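Local coordinates for protein glycosyl hydrolase 25 (Streptococcus pneumoniae, PDB 4FF5) that probably hydrolyses glycosidic bonds of cell-wall peptidoglycan as a family 25 lysozyme-like enzyme, and takes part in host-cell invasion as an outer-surface virulence factor, at residues Val80-Gly85 against Val118-Tyr123; Ala122-Lys127 against Tyr151-Glu156; Ala135-Tyr140 against Ala175-Lys180. All coordinates share one frame; numbering follows the deposited sequence.

Contact 1 (Val80-Gly85 against Val118-Tyr123); sequences VRVHSG and VAVYAY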
# COMPACT_ATOMS: atom_id res chain seq x y z
N VAL A 80 2.56 -4.12 1.23
CA VAL A 80 3.91 -4.13 1.85
C VAL A 80 4.80 -3.00 1.29
O VAL A 80 4.86 -2.81 0.07
CB VAL A 80 4.59 -5.52 1.63
CG1 VAL A 80 6.06 -5.52 2.10
CG2 VAL A 80 3.83 -6.61 2.39
N ARG A 81 5.50 -2.27 2.15
CA ARG A 81 6.37 -1.19 1.68
C ARG A 81 7.65 -1.76 1.09
O ARG A 81 8.30 -2.58 1.73
CB ARG A 81 6.75 -0.25 2.81
CG ARG A 81 7.39 1.02 2.27
CD ARG A 81 7.79 1.97 3.39
NE ARG A 81 8.99 1.53 4.11
CZ ARG A 81 9.65 2.27 5.00
NH1 ARG A 81 9.24 3.50 5.26
NH2 ARG A 81 10.72 1.78 5.62
N VAL A 82 7.99 -1.33 -0.12
CA VAL A 82 9.24 -1.77 -0.79
C VAL A 82 10.27 -0.62 -0.87
O VAL A 82 11.49 -0.83 -0.73
CB VAL A 82 8.90 -2.39 -2.17
CG1 VAL A 82 10.15 -2.76 -2.98
CG2 VAL A 82 8.06 -3.64 -1.96
N HIS A 83 9.78 0.60 -1.06
CA HIS A 83 10.66 1.74 -1.20
C HIS A 83 10.18 2.92 -0.39
O HIS A 83 8.99 3.21 -0.35
CB HIS A 83 10.75 2.10 -2.68
CG HIS A 83 11.91 3.00 -3.03
ND1 HIS A 83 11.77 4.32 -3.19
CD2 HIS A 83 13.25 2.72 -3.26
CE1 HIS A 83 12.96 4.87 -3.51
NE2 HIS A 83 13.86 3.89 -3.55
N SER A 84 11.10 3.60 0.27
CA SER A 84 10.85 5.01 0.58
C SER A 84 11.80 5.97 -0.12
O SER A 84 13.03 5.79 -0.12
CB SER A 84 10.88 5.28 2.07
OG SER A 84 10.88 6.69 2.23
N GLY A 85 11.26 7.04 -0.68
CA GLY A 85 12.10 8.01 -1.33
C GLY A 85 12.71 8.95 -0.31
O GLY A 85 13.23 10.01 -0.68
N VAL A 118 -0.84 -10.13 -1.76
CA VAL A 118 0.04 -9.08 -1.29
C VAL A 118 0.26 -8.10 -2.43
O VAL A 118 0.61 -8.49 -3.55
CB VAL A 118 1.42 -9.66 -0.86
CG1 VAL A 118 2.35 -8.55 -0.39
CG2 VAL A 118 1.23 -10.70 0.24
N ALA A 119 0.05 -6.83 -2.12
CA ALA A 119 0.36 -5.73 -3.02
C ALA A 119 1.55 -5.00 -2.41
O ALA A 119 1.98 -5.33 -1.30
CB ALA A 119 -0.85 -4.82 -3.13
N VAL A 120 2.06 -3.99 -3.11
CA VAL A 120 3.23 -3.28 -2.63
C VAL A 120 3.02 -1.77 -2.69
O VAL A 120 2.17 -1.30 -3.45
CB VAL A 120 4.53 -3.67 -3.40
CG1 VAL A 120 4.97 -5.10 -3.04
CG2 VAL A 120 4.39 -3.45 -4.91
N TYR A 121 3.81 -1.01 -1.93
CA TYR A 121 3.78 0.45 -2.04
C TYR A 121 5.15 1.11 -1.93
O TYR A 121 6.09 0.54 -1.38
CB TYR A 121 2.78 1.09 -1.03
CG TYR A 121 3.23 1.27 0.44
CD1 TYR A 121 3.83 2.46 0.86
CD2 TYR A 121 2.95 0.29 1.40
CE1 TYR A 121 4.21 2.65 2.18
CE2 TYR A 121 3.29 0.48 2.73
CZ TYR A 121 3.93 1.65 3.11
OH TYR A 121 4.26 1.83 4.41
N ALA A 122 5.24 2.33 -2.44
CA ALA A 122 6.45 3.15 -2.33
C ALA A 122 6.08 4.52 -1.83
O ALA A 122 5.13 5.11 -2.32
CB ALA A 122 7.14 3.25 -3.69
N TYR A 123 6.87 5.05 -0.88
CA TYR A 123 6.69 6.41 -0.39
C TYR A 123 7.33 7.33 -1.42
O TYR A 123 8.54 7.26 -1.65
CB TYR A 123 7.37 6.54 0.98
CG TYR A 123 7.23 7.87 1.70
CD1 TYR A 123 6.08 8.14 2.46
CD2 TYR A 123 8.26 8.80 1.71
CE1 TYR A 123 5.94 9.32 3.15
CE2 TYR A 123 8.12 10.02 2.40
CZ TYR A 123 6.95 10.26 3.12
OH TYR A 123 6.73 11.41 3.84
O HOH W 1 9.87 6.02 -3.73

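Contact 2 (Ala122-Lys127 against Tyr151-Glu156); sequences AYVAGK and YWLDVE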
# COMPACT_ATOMS: atom_id res chain seq x y z
N ALA A 122 5.24 2.33 -2.44
CA ALA A 122 6.45 3.15 -2.33
C ALA A 122 6.08 4.52 -1.83
O ALA A 122 5.13 5.11 -2.32
CB ALA A 122 7.14 3.25 -3.69
N TYR A 123 6.87 5.05 -0.88
CA TYR A 123 6.69 6.41 -0.39
C TYR A 123 7.33 7.33 -1.42
O TYR A 123 8.54 7.26 -1.65
CB TYR A 123 7.37 6.54 0.98
CG TYR A 123 7.23 7.87 1.70
CD1 TYR A 123 6.08 8.14 2.46
CD2 TYR A 123 8.26 8.80 1.71
CE1 TYR A 123 5.94 9.32 3.15
CE2 TYR A 123 8.12 10.02 2.40
CZ TYR A 123 6.95 10.26 3.12
OH TYR A 123 6.73 11.41 3.84
N VAL A 124 6.51 8.16 -2.07
CA VAL A 124 6.94 8.96 -3.23
C VAL A 124 7.54 10.25 -2.69
O VAL A 124 6.86 11.04 -2.05
CB VAL A 124 5.74 9.25 -4.18
CG1 VAL A 124 6.15 10.20 -5.29
CG2 VAL A 124 5.21 7.95 -4.77
N ALA A 125 8.83 10.47 -2.93
CA ALA A 125 9.50 11.62 -2.34
C ALA A 125 10.62 12.20 -3.20
O ALA A 125 11.45 12.95 -2.70
CB ALA A 125 10.00 11.27 -0.95
N GLY A 126 10.65 11.87 -4.50
CA GLY A 126 11.63 12.47 -5.45
C GLY A 126 11.57 13.99 -5.46
O GLY A 126 10.50 14.58 -5.33
N LYS A 127 12.74 14.63 -5.57
CA LYS A 127 12.81 16.10 -5.60
C LYS A 127 12.91 16.66 -7.01
O LYS A 127 13.00 17.88 -7.20
CB LYS A 127 13.99 16.61 -4.77
CG LYS A 127 14.00 16.11 -3.34
CD LYS A 127 15.16 16.73 -2.58
CE LYS A 127 15.59 15.87 -1.40
NZ LYS A 127 16.64 14.87 -1.76
N TYR A 151 0.47 -2.10 -7.43
CA TYR A 151 1.54 -1.20 -7.03
C TYR A 151 0.91 0.10 -6.58
O TYR A 151 0.10 0.67 -7.30
CB TYR A 151 2.43 -0.92 -8.23
CG TYR A 151 3.20 -2.10 -8.73
CD1 TYR A 151 2.63 -3.02 -9.63
CD2 TYR A 151 4.53 -2.28 -8.35
CE1 TYR A 151 3.37 -4.11 -10.10
CE2 TYR A 151 5.27 -3.36 -8.81
CZ TYR A 151 4.70 -4.27 -9.69
OH TYR A 151 5.48 -5.33 -10.13
N TRP A 152 1.29 0.58 -5.40
CA TRP A 152 0.70 1.81 -4.84
C TRP A 152 1.73 2.90 -4.63
O TRP A 152 2.83 2.65 -4.11
CB TRP A 152 0.04 1.50 -3.49
CG TRP A 152 -1.20 0.64 -3.58
CD1 TRP A 152 -1.30 -0.74 -3.43
CD2 TRP A 152 -2.57 1.09 -3.86
NE1 TRP A 152 -2.59 -1.16 -3.57
CE2 TRP A 152 -3.41 -0.11 -3.84
CE3 TRP A 152 -3.16 2.33 -4.11
CZ2 TRP A 152 -4.79 -0.06 -4.05
CZ3 TRP A 152 -4.55 2.37 -4.35
CH2 TRP A 152 -5.34 1.21 -4.30
N LEU A 153 1.35 4.13 -4.99
CA LEU A 153 2.16 5.32 -4.74
C LEU A 153 1.63 5.98 -3.50
O LEU A 153 0.49 6.46 -3.49
CB LEU A 153 2.03 6.31 -5.93
CG LEU A 153 2.98 6.05 -7.11
CD1 LEU A 153 2.69 4.73 -7.81
CD2 LEU A 153 2.95 7.24 -8.07
N ASP A 154 2.43 5.98 -2.44
CA ASP A 154 2.07 6.62 -1.17
C ASP A 154 2.54 8.08 -1.24
O ASP A 154 3.74 8.36 -1.17
CB ASP A 154 2.69 5.85 0.01
CG ASP A 154 2.68 6.63 1.33
OD1 ASP A 154 2.09 7.73 1.39
OD2 ASP A 154 3.31 6.19 2.28
N VAL A 155 1.59 9.00 -1.43
CA VAL A 155 1.91 10.40 -1.63
C VAL A 155 1.49 11.19 -0.39
O VAL A 155 0.30 11.24 -0.06
CB VAL A 155 1.16 10.95 -2.87
CG1 VAL A 155 1.46 12.44 -3.06
CG2 VAL A 155 1.56 10.16 -4.11
N GLU A 156 2.44 11.79 0.32
CA GLU A 156 2.00 12.57 1.48
C GLU A 156 2.77 13.81 1.87
O GLU A 156 2.34 14.55 2.75
CB GLU A 156 1.78 11.70 2.69
CG GLU A 156 2.97 10.88 3.11
CD GLU A 156 2.55 9.81 4.13
OE1 GLU A 156 2.68 10.10 5.32
OE2 GLU A 156 2.08 8.69 3.78
O HOH W 2 5.34 11.40 5.88
O HOH W 3 4.77 12.35 -1.02

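Contact 3 (Ala135-Tyr140 against Ala175-Lys180); sequences AAEVFY and ASLGAK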
# COMPACT_ATOMS: atom_id res chain seq x y z
N ALA A 135 13.41 6.34 -8.52
CA ALA A 135 12.68 5.67 -7.44
C ALA A 135 11.67 4.66 -7.97
O ALA A 135 11.57 3.56 -7.44
CB ALA A 135 12.02 6.71 -6.53
N ALA A 136 10.92 5.03 -9.01
CA ALA A 136 9.97 4.13 -9.67
C ALA A 136 10.68 2.89 -10.21
O ALA A 136 10.16 1.79 -10.12
CB ALA A 136 9.22 4.84 -10.79
N GLU A 137 11.88 3.07 -10.77
CA GLU A 137 12.60 1.92 -11.30
C GLU A 137 13.13 0.99 -10.20
O GLU A 137 12.97 -0.22 -10.28
CB GLU A 137 13.72 2.35 -12.26
CG GLU A 137 14.43 1.17 -12.89
CD GLU A 137 15.20 1.52 -14.15
OE1 GLU A 137 15.33 2.73 -14.46
OE2 GLU A 137 15.66 0.58 -14.83
N VAL A 138 13.74 1.58 -9.17
CA VAL A 138 14.21 0.84 -7.99
C VAL A 138 13.08 0.02 -7.34
O VAL A 138 13.29 -1.13 -6.90
CB VAL A 138 14.83 1.82 -6.94
CG1 VAL A 138 15.16 1.12 -5.63
CG2 VAL A 138 16.08 2.49 -7.51
N PHE A 139 11.90 0.64 -7.30
CA PHE A 139 10.68 0.08 -6.67
C PHE A 139 10.18 -1.07 -7.52
O PHE A 139 9.96 -2.16 -7.02
CB PHE A 139 9.65 1.19 -6.58
CG PHE A 139 8.26 0.77 -6.17
CD1 PHE A 139 8.04 -0.11 -5.09
CD2 PHE A 139 7.15 1.36 -6.79
CE1 PHE A 139 6.74 -0.45 -4.70
CE2 PHE A 139 5.85 1.03 -6.38
CZ PHE A 139 5.65 0.14 -5.33
N TYR A 140 10.02 -0.82 -8.82
CA TYR A 140 9.57 -1.87 -9.72
C TYR A 140 10.50 -3.08 -9.73
O TYR A 140 10.03 -4.21 -9.67
CB TYR A 140 9.35 -1.34 -11.13
CG TYR A 140 8.65 -2.34 -12.02
CD1 TYR A 140 9.39 -3.17 -12.88
CD2 TYR A 140 7.27 -2.50 -11.97
CE1 TYR A 140 8.76 -4.10 -13.69
CE2 TYR A 140 6.63 -3.44 -12.77
CZ TYR A 140 7.38 -4.22 -13.63
OH TYR A 140 6.76 -5.13 -14.42
N ALA A 175 4.50 2.55 -15.19
CA ALA A 175 3.72 1.98 -16.31
C ALA A 175 4.61 1.48 -17.43
O ALA A 175 4.47 0.34 -17.89
CB ALA A 175 2.72 3.02 -16.84
N SER A 176 5.55 2.33 -17.86
CA SER A 176 6.46 2.00 -18.95
C SER A 176 7.37 0.80 -18.63
O SER A 176 7.88 0.16 -19.54
CB SER A 176 7.33 3.21 -19.30
OG SER A 176 8.38 3.35 -18.37
N LEU A 177 7.59 0.52 -17.35
CA LEU A 177 8.40 -0.63 -16.95
C LEU A 177 7.57 -1.91 -16.95
O LEU A 177 8.12 -3.00 -16.90
CB LEU A 177 9.06 -0.42 -15.59
CG LEU A 177 10.14 0.65 -15.46
CD1 LEU A 177 10.37 0.92 -13.99
CD2 LEU A 177 11.43 0.28 -16.18
N GLY A 178 6.25 -1.76 -16.97
CA GLY A 178 5.34 -2.91 -17.08
C GLY A 178 4.24 -3.06 -16.03
O GLY A 178 3.40 -3.96 -16.14
N ALA A 179 4.27 -2.23 -14.99
CA ALA A 179 3.19 -2.24 -13.98
C ALA A 179 1.85 -1.91 -14.64
O ALA A 179 1.76 -0.96 -15.41
CB ALA A 179 3.48 -1.25 -12.87
N LYS A 180 0.82 -2.69 -14.31
CA LYS A 180 -0.52 -2.49 -14.86
C LYS A 180 -1.46 -1.90 -13.81
O LYS A 180 -2.25 -1.01 -14.11
CB LYS A 180 -1.11 -3.82 -15.35
CG LYS A 180 -0.23 -4.60 -16.33
CD LYS A 180 -0.05 -3.83 -17.62
CE LYS A 180 0.90 -4.59 -18.54
NZ LYS A 180 1.43 -3.60 -19.51
O HOH W 4 4.10 -5.84 -13.64
O HOH W 5 8.07 -6.06 -16.40

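Contact 1 (Val80-Gly85 against Val118-Tyr123)
Tyr121 CG sits in the crowded position between its backbone N and carbonyl carbon (chi1 81°), which stands the ring up toward strand 80-84, while Arg81 CG, anti to the backbone N (chi1 -167°), leads its chain across that ring. Arg81 CB lies over one face, offset toward the rim, 3.8 Å from the Tyr121 centroid in a CH-pi contact; CG and CD follow, CD passing 3.7 Å from Tyr121 OH. The bend at chi3 then carries the guanidinium away to a salt bridge with Asp101. The two parallel strand segments cross at -40°. Val82 N donates a straight hydrogen bond to Tyr121 O, nearly along the C=O axis (2.9 Å). A beta bulge between Arg81 and His83 shifts the register by one, after which His83 pairs with Ala122 and Gly85 N hydrogen-bonds to Tyr123 O (2.9 Å). Tyr123 O also accepts from a water that lies in the plane of the His83 ring, 2.6 Å from ND1. At the bulge Val82 CG2 meets Val120 CG1 at 3.6 Å. These are adjacent strands of the TIM barrel; helix 104-112 covers Val80, Val82, Val118 and Val120, helix 129-143 packs on His83 and Ala122, and strand 151-155 flanks Tyr121.

Contact 2 (Ala122-Lys127 against Tyr151-Glu156)
Parallel backbones run in register here, Ala122 beside Leu153 and Tyr123 beside Asp154, joined by three hydrogen bonds of which Val124 N to Asp154 O (2.9 Å) is essentially straight at 179°. The pairing closes a beta-alpha-beta unit of the TIM barrel, strand 118-123, helix 129-143 and strand 151-155, and extends to the C-terminal ends of the strands, where active sites of this fold lie. Tyr123 CG and Asp154 CG are both anti to their backbone N. Asp154 OD2 therefore reaches the edge of the tyrosine ring, in its plane, 3.4 Å from Tyr123 CD1, with the carboxylate turned nearly perpendicular to the ring (84°). Glu156, its CG in the crowded position and the chain extended beyond, crosses Tyr123 at about a right angle, CG lying 3.4 Å from Tyr123 CE1. Glu156 OE2 and Asp154 OD1 are 2.6 Å apart, which would be consistent with a raised pKa for one acid. Such a close acidic pair is consistent with the catalytic centre of family 25 enzymes. Among the apolar side chains, Val124 CG2 rests on Leu153 CG at 3.7 Å. Past the paired residues, a water donates to Val124 O and accepts from Glu156 N, each at 2.7 Å, while another sits 2.5 Å from Tyr123 OH and donates to Glu156 OE1.

Contact 3 (Ala135-Tyr140 against Ala175-Lys180)
Ala136 opens the contact with its backbone, its carbonyl O lying 4.0 Å from Leu177 CD1 while the same O accepts the helical hydrogen bond from Tyr140 N. Glu137 comes next: the Leu177 methyl CD1 lodges 3.6 Å from Glu137 CA and touches CB. One turn after Ala136, Tyr140 is the main partner of Leu177. Its CG is anti to the backbone N (chi1 -170°), which sends the ring out from helix 129-143 and past Leu177, the two side chains sliding by each other in opposite directions. Leu177 CB lies over one face of the Tyr140 ring, offset toward the rim, in a CH-pi contact 4.1 Å from the centroid. Leu177 CG is anti to the carbonyl carbon and CD1 anti to CA (chi2 165°), which brings CD1 to Tyr140 CB at 3.8 Å. Further out, Tyr140 CE2 lies 3.8 Å from Ala179 CB. At the helix end Tyr140 OH stands 3.6 Å from Gly178 C. Gly178 has positive phi (126°) and terminates helix 163-177 in a Schellman motif; at these angles a CB would be jammed against Leu177 O, and it would also clash with Tyr140 OH. No direct hydrogen bond joins the segments; instead a water in the plane of the Tyr140 ring, 2.5 Å from OH, donates to Leu177 O. The contact joins two successive outer helices of the barrel where helix 163-177 ends: Tyr140 also packs on Leu174 and against the ring of Tyr151 in strand 151-155, while Phe139 turns to Val120 and Ala122 of strand 118-123.

Contacts 1 and 2 are neighbours within one sheet, their centres about 8 Å apart, and share Ala122 and Tyr123: strand 118-123 lies between strands 77-84 and 151-155, and Val120 O probably accepts a hydrogen bond from Trp152 N. Contact 3 lies in the outer helical layer, its centre about 12 Å from each of the other two. Along the chain contact 1 closes before contact 3 opens, whereas the segments of contacts 2 and 3 alternate, because helix 129-143 links the two strands of contact 2. Val138 of that helix touches His83, and Tyr151 packs on Ala179, so the three contacts tie consecutive strands and helices of the TIM barrel into one sector.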